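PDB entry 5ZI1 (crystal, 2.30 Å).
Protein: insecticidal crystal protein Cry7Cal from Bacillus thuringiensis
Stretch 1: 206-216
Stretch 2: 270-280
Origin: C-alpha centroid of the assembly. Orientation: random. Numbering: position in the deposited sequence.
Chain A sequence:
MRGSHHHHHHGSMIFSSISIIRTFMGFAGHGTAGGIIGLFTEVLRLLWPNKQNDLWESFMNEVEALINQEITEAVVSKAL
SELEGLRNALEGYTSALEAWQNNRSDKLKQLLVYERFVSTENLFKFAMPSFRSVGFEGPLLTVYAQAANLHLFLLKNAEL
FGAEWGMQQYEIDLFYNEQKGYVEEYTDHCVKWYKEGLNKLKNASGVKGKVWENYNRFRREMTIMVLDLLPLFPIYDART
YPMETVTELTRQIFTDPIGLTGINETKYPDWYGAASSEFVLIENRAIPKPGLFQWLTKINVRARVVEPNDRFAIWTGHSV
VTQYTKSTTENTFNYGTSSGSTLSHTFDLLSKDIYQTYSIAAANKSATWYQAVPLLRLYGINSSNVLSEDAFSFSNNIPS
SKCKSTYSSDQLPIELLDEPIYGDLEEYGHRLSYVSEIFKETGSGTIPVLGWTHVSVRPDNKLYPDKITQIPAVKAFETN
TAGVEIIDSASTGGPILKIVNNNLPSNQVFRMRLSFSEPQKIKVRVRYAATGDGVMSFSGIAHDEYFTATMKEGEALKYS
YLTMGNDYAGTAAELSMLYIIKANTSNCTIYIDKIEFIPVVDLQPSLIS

Stretch 1 (206-216) GVKGKVWENYN
Stretch 2, residues 270-280: DWYGAASSEFV

Stretch 1 is a loop that becomes a helix at Lys-208, with Val-207 as N-cap; the helix runs past Asn-216. Stretch 2 is mostly irregular: a 3-10 segment at 272-274, extended loop residues Ala-275 and Ser-276, then Ser-277 and Glu-278, the N-cap of a helix starting at Phe-279. The contact buries 687 Å², both sides summed. The backbones come closest at Gly-209 and Tyr-272, with CA atoms 4.3 Å apart; the CA atoms of Lys-208 and Ser-277 are 5.4 Å apart.

Phe-279 covers the most surface. Its CB points sideways, but chi1 t (-176°) and chi2 -84° bring the ring nearer. This flat apolar ring suits a pocket of Lys-208, Val-211, Trp-212 and Tyr-215, where it sits as a knob. Its edge meets the face of Tyr-215; Phe-279 CZ is 3.5 Å from Tyr-215 CG, planes at 82°. Trp-212 CD1 lies over one face, 3.9 Å from Phe-279 CZ. Val-211 CG1 is 4.1 Å from Phe-279 CD2. Tyr-215 and Trp-212 are both t at chi1.

Tyr-272 points toward stretch 1, with chi1 m (-51°) and chi2 -58°. Lys-210 CB lies over its ring, 3.6 Å from the centroid. Tyr-272 OH donates to Glu-213 OE2 at 2.8 Å, so the buried carboxylate has a partner. Glu-213 is t at chi1 and chi2. Water 2 donates to Glu-213 OE1 at 2.7 Å and accepts from Trp-271 NE1 at 2.6 Å. Trp-271 has chi1 p (67°) and chi2 -97°.

Lys-208 packs with its aliphatic part: Lys-208 CB is 3.4 Å from Ser-276 O, Lys-208 CG 3.4 Å from Ser-277 O. Its chi angles are -137°, 47°, 147° and -166°; its end leads away.

Gly-209 permits the close approach. A CB there would clash with Tyr-272 O and Ala-275 CB. Gly-209 N donates to water 1 at 3.0 Å; that water's O is 3.1 Å from Tyr-272 O and 3.0 Å from Ser-276 O.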

# COMPACT_ATOMS: atom_id res chain seq x y z
N GLY A 206 -25.39 -13.13 -3.84
CA GLY A 206 -24.77 -14.41 -3.59
C GLY A 206 -24.61 -14.68 -2.11
O GLY A 206 -24.99 -13.88 -1.26
N VAL A 207 -24.05 -15.86 -1.82
CA VAL A 207 -23.71 -16.21 -0.44
C VAL A 207 -22.76 -15.17 0.12
O VAL A 207 -21.74 -14.82 -0.50
CB VAL A 207 -23.10 -17.62 -0.41
CG1 VAL A 207 -22.68 -18.00 1.01
CG2 VAL A 207 -24.10 -18.62 -0.96
N LYS A 208 -23.09 -14.65 1.31
CA LYS A 208 -22.37 -13.49 1.82
C LYS A 208 -20.88 -13.78 1.98
O LYS A 208 -20.04 -12.93 1.67
CB LYS A 208 -22.98 -13.04 3.14
CG LYS A 208 -23.11 -11.52 3.24
CD LYS A 208 -23.72 -10.99 1.95
CE LYS A 208 -24.58 -9.79 2.18
NZ LYS A 208 -25.40 -9.53 0.95
N GLY A 209 -20.53 -15.00 2.43
CA GLY A 209 -19.13 -15.34 2.61
C GLY A 209 -18.32 -15.19 1.34
O GLY A 209 -17.22 -14.64 1.34
N LYS A 210 -18.85 -15.71 0.23
CA LYS A 210 -18.17 -15.51 -1.04
C LYS A 210 -18.29 -14.07 -1.53
O LYS A 210 -17.47 -13.62 -2.33
CB LYS A 210 -18.72 -16.48 -2.09
CG LYS A 210 -17.84 -16.62 -3.33
CD LYS A 210 -18.39 -17.69 -4.25
CE LYS A 210 -17.49 -17.90 -5.46
NZ LYS A 210 -17.86 -19.16 -6.18
N VAL A 211 -19.30 -13.33 -1.08
CA VAL A 211 -19.39 -11.94 -1.49
C VAL A 211 -18.28 -11.14 -0.83
O VAL A 211 -17.60 -10.35 -1.48
CB VAL A 211 -20.78 -11.37 -1.18
CG1 VAL A 211 -20.73 -9.85 -1.11
CG2 VAL A 211 -21.76 -11.79 -2.25
N TRP A 212 -18.04 -11.40 0.46
CA TRP A 212 -16.92 -10.77 1.13
C TRP A 212 -15.59 -11.14 0.48
O TRP A 212 -14.74 -10.27 0.26
CB TRP A 212 -16.89 -11.15 2.60
CG TRP A 212 -15.92 -10.29 3.29
CD1 TRP A 212 -16.12 -9.02 3.73
CD2 TRP A 212 -14.56 -10.61 3.59
NE1 TRP A 212 -14.98 -8.53 4.31
CE2 TRP A 212 -14.00 -9.48 4.23
CE3 TRP A 212 -13.76 -11.74 3.39
CZ2 TRP A 212 -12.69 -9.45 4.67
CZ3 TRP A 212 -12.46 -11.71 3.82
CH2 TRP A 212 -11.93 -10.57 4.46
N GLU A 213 -15.40 -12.42 0.16
CA GLU A 213 -14.13 -12.83 -0.42
C GLU A 213 -13.83 -12.07 -1.71
O GLU A 213 -12.72 -11.58 -1.90
CB GLU A 213 -14.13 -14.34 -0.67
CG GLU A 213 -12.86 -14.85 -1.31
CD GLU A 213 -12.68 -16.36 -1.10
OE1 GLU A 213 -12.51 -16.80 0.06
OE2 GLU A 213 -12.73 -17.11 -2.10
N ASN A 214 -14.82 -11.96 -2.60
CA ASN A 214 -14.62 -11.24 -3.85
C ASN A 214 -14.37 -9.76 -3.58
O ASN A 214 -13.59 -9.11 -4.28
CB ASN A 214 -15.83 -11.40 -4.77
CG ASN A 214 -16.02 -12.84 -5.26
OD1 ASN A 214 -15.09 -13.65 -5.25
ND2 ASN A 214 -17.24 -13.14 -5.70
N TYR A 215 -15.06 -9.21 -2.58
CA TYR A 215 -14.85 -7.84 -2.17
C TYR A 215 -13.42 -7.65 -1.65
O TYR A 215 -12.71 -6.74 -2.08
CB TYR A 215 -15.88 -7.51 -1.10
CG TYR A 215 -15.74 -6.15 -0.44
CD1 TYR A 215 -14.88 -5.97 0.64
CD2 TYR A 215 -16.52 -5.07 -0.86
CE1 TYR A 215 -14.79 -4.76 1.27
CE2 TYR A 215 -16.43 -3.84 -0.24
CZ TYR A 215 -15.56 -3.69 0.82
OH TYR A 215 -15.47 -2.47 1.44
N ASN A 216 -12.96 -8.56 -0.78
CA ASN A 216 -11.62 -8.41 -0.26
C ASN A 216 -10.57 -8.64 -1.34
O ASN A 216 -9.50 -8.00 -1.32
CB ASN A 216 -11.39 -9.36 0.91
CG ASN A 216 -10.04 -9.17 1.53
OD1 ASN A 216 -9.76 -8.12 2.15
ND2 ASN A 216 -9.16 -10.18 1.36
N ASP A 270 -17.89 -25.88 0.36
CA ASP A 270 -17.20 -24.60 0.49
C ASP A 270 -17.57 -23.94 1.81
O ASP A 270 -18.70 -24.02 2.28
CB ASP A 270 -17.55 -23.67 -0.67
CG ASP A 270 -16.98 -24.13 -1.99
OD1 ASP A 270 -16.18 -25.08 -2.00
OD2 ASP A 270 -17.34 -23.53 -3.03
N TRP A 271 -16.60 -23.24 2.40
CA TRP A 271 -16.85 -22.60 3.68
C TRP A 271 -17.86 -21.45 3.59
O TRP A 271 -18.44 -21.10 4.62
CB TRP A 271 -15.52 -22.11 4.29
CG TRP A 271 -14.87 -20.97 3.52
CD1 TRP A 271 -13.87 -21.07 2.59
CD2 TRP A 271 -15.19 -19.57 3.61
NE1 TRP A 271 -13.55 -19.83 2.10
CE2 TRP A 271 -14.34 -18.89 2.71
CE3 TRP A 271 -16.09 -18.82 4.37
CZ2 TRP A 271 -14.37 -17.50 2.55
CZ3 TRP A 271 -16.12 -17.43 4.21
CH2 TRP A 271 -15.27 -16.79 3.31
N TYR A 272 -18.10 -20.89 2.39
CA TYR A 272 -18.87 -19.64 2.29
C TYR A 272 -20.21 -19.72 3.02
O TYR A 272 -20.55 -18.82 3.80
CB TYR A 272 -19.12 -19.26 0.83
CG TYR A 272 -17.89 -19.23 -0.05
CD1 TYR A 272 -16.80 -18.42 0.27
CD2 TYR A 272 -17.82 -20.00 -1.21
CE1 TYR A 272 -15.68 -18.40 -0.54
CE2 TYR A 272 -16.70 -19.98 -2.02
CZ TYR A 272 -15.64 -19.18 -1.68
OH TYR A 272 -14.53 -19.16 -2.48
N GLY A 273 -20.98 -20.79 2.79
CA GLY A 273 -22.28 -20.94 3.44
C GLY A 273 -22.23 -20.89 4.95
O GLY A 273 -23.24 -20.59 5.59
N ALA A 274 -21.06 -21.16 5.55
CA ALA A 274 -20.92 -21.11 7.00
C ALA A 274 -20.64 -19.72 7.55
O ALA A 274 -20.84 -19.48 8.75
CB ALA A 274 -19.81 -22.07 7.46
N ALA A 275 -20.20 -18.78 6.71
CA ALA A 275 -19.97 -17.42 7.17
C ALA A 275 -21.28 -16.72 7.52
O ALA A 275 -22.37 -17.15 7.14
CB ALA A 275 -19.23 -16.60 6.11
N SER A 276 -21.15 -15.62 8.28
CA SER A 276 -22.29 -14.77 8.62
C SER A 276 -23.08 -14.38 7.37
O SER A 276 -22.54 -14.32 6.27
CB SER A 276 -21.81 -13.48 9.30
OG SER A 276 -22.91 -12.64 9.56
N SER A 277 -24.36 -14.12 7.56
CA SER A 277 -25.19 -13.62 6.48
C SER A 277 -25.15 -12.10 6.38
O SER A 277 -25.70 -11.54 5.43
CB SER A 277 -26.64 -14.10 6.65
OG SER A 277 -27.21 -13.62 7.86
N GLU A 278 -24.47 -11.44 7.31
CA GLU A 278 -24.33 -10.00 7.30
C GLU A 278 -22.92 -9.61 6.87
O GLU A 278 -21.93 -10.12 7.42
CB GLU A 278 -24.69 -9.40 8.66
CG GLU A 278 -25.93 -10.06 9.28
CD GLU A 278 -27.23 -9.62 8.58
OE1 GLU A 278 -27.24 -8.55 7.92
OE2 GLU A 278 -28.24 -10.34 8.65
N PHE A 279 -22.83 -8.73 5.88
CA PHE A 279 -21.54 -8.30 5.36
C PHE A 279 -20.73 -7.58 6.43
O PHE A 279 -19.54 -7.86 6.63
CB PHE A 279 -21.76 -7.42 4.13
CG PHE A 279 -20.50 -7.00 3.44
CD1 PHE A 279 -19.77 -5.89 3.89
CD2 PHE A 279 -20.06 -7.67 2.32
CE1 PHE A 279 -18.61 -5.49 3.25
CE2 PHE A 279 -18.90 -7.28 1.67
CZ PHE A 279 -18.18 -6.18 2.13
N VAL A 280 -21.36 -6.65 7.15
CA VAL A 280 -20.62 -5.82 8.11
C VAL A 280 -19.99 -6.66 9.21
O VAL A 280 -18.93 -6.31 9.74
CB VAL A 280 -21.54 -4.72 8.69
CG1 VAL A 280 -22.61 -5.32 9.58
CG2 VAL A 280 -20.73 -3.68 9.43
O HOH W 1 -22.47 -16.42 4.17
O HOH W 2 -11.39 -19.15 0.89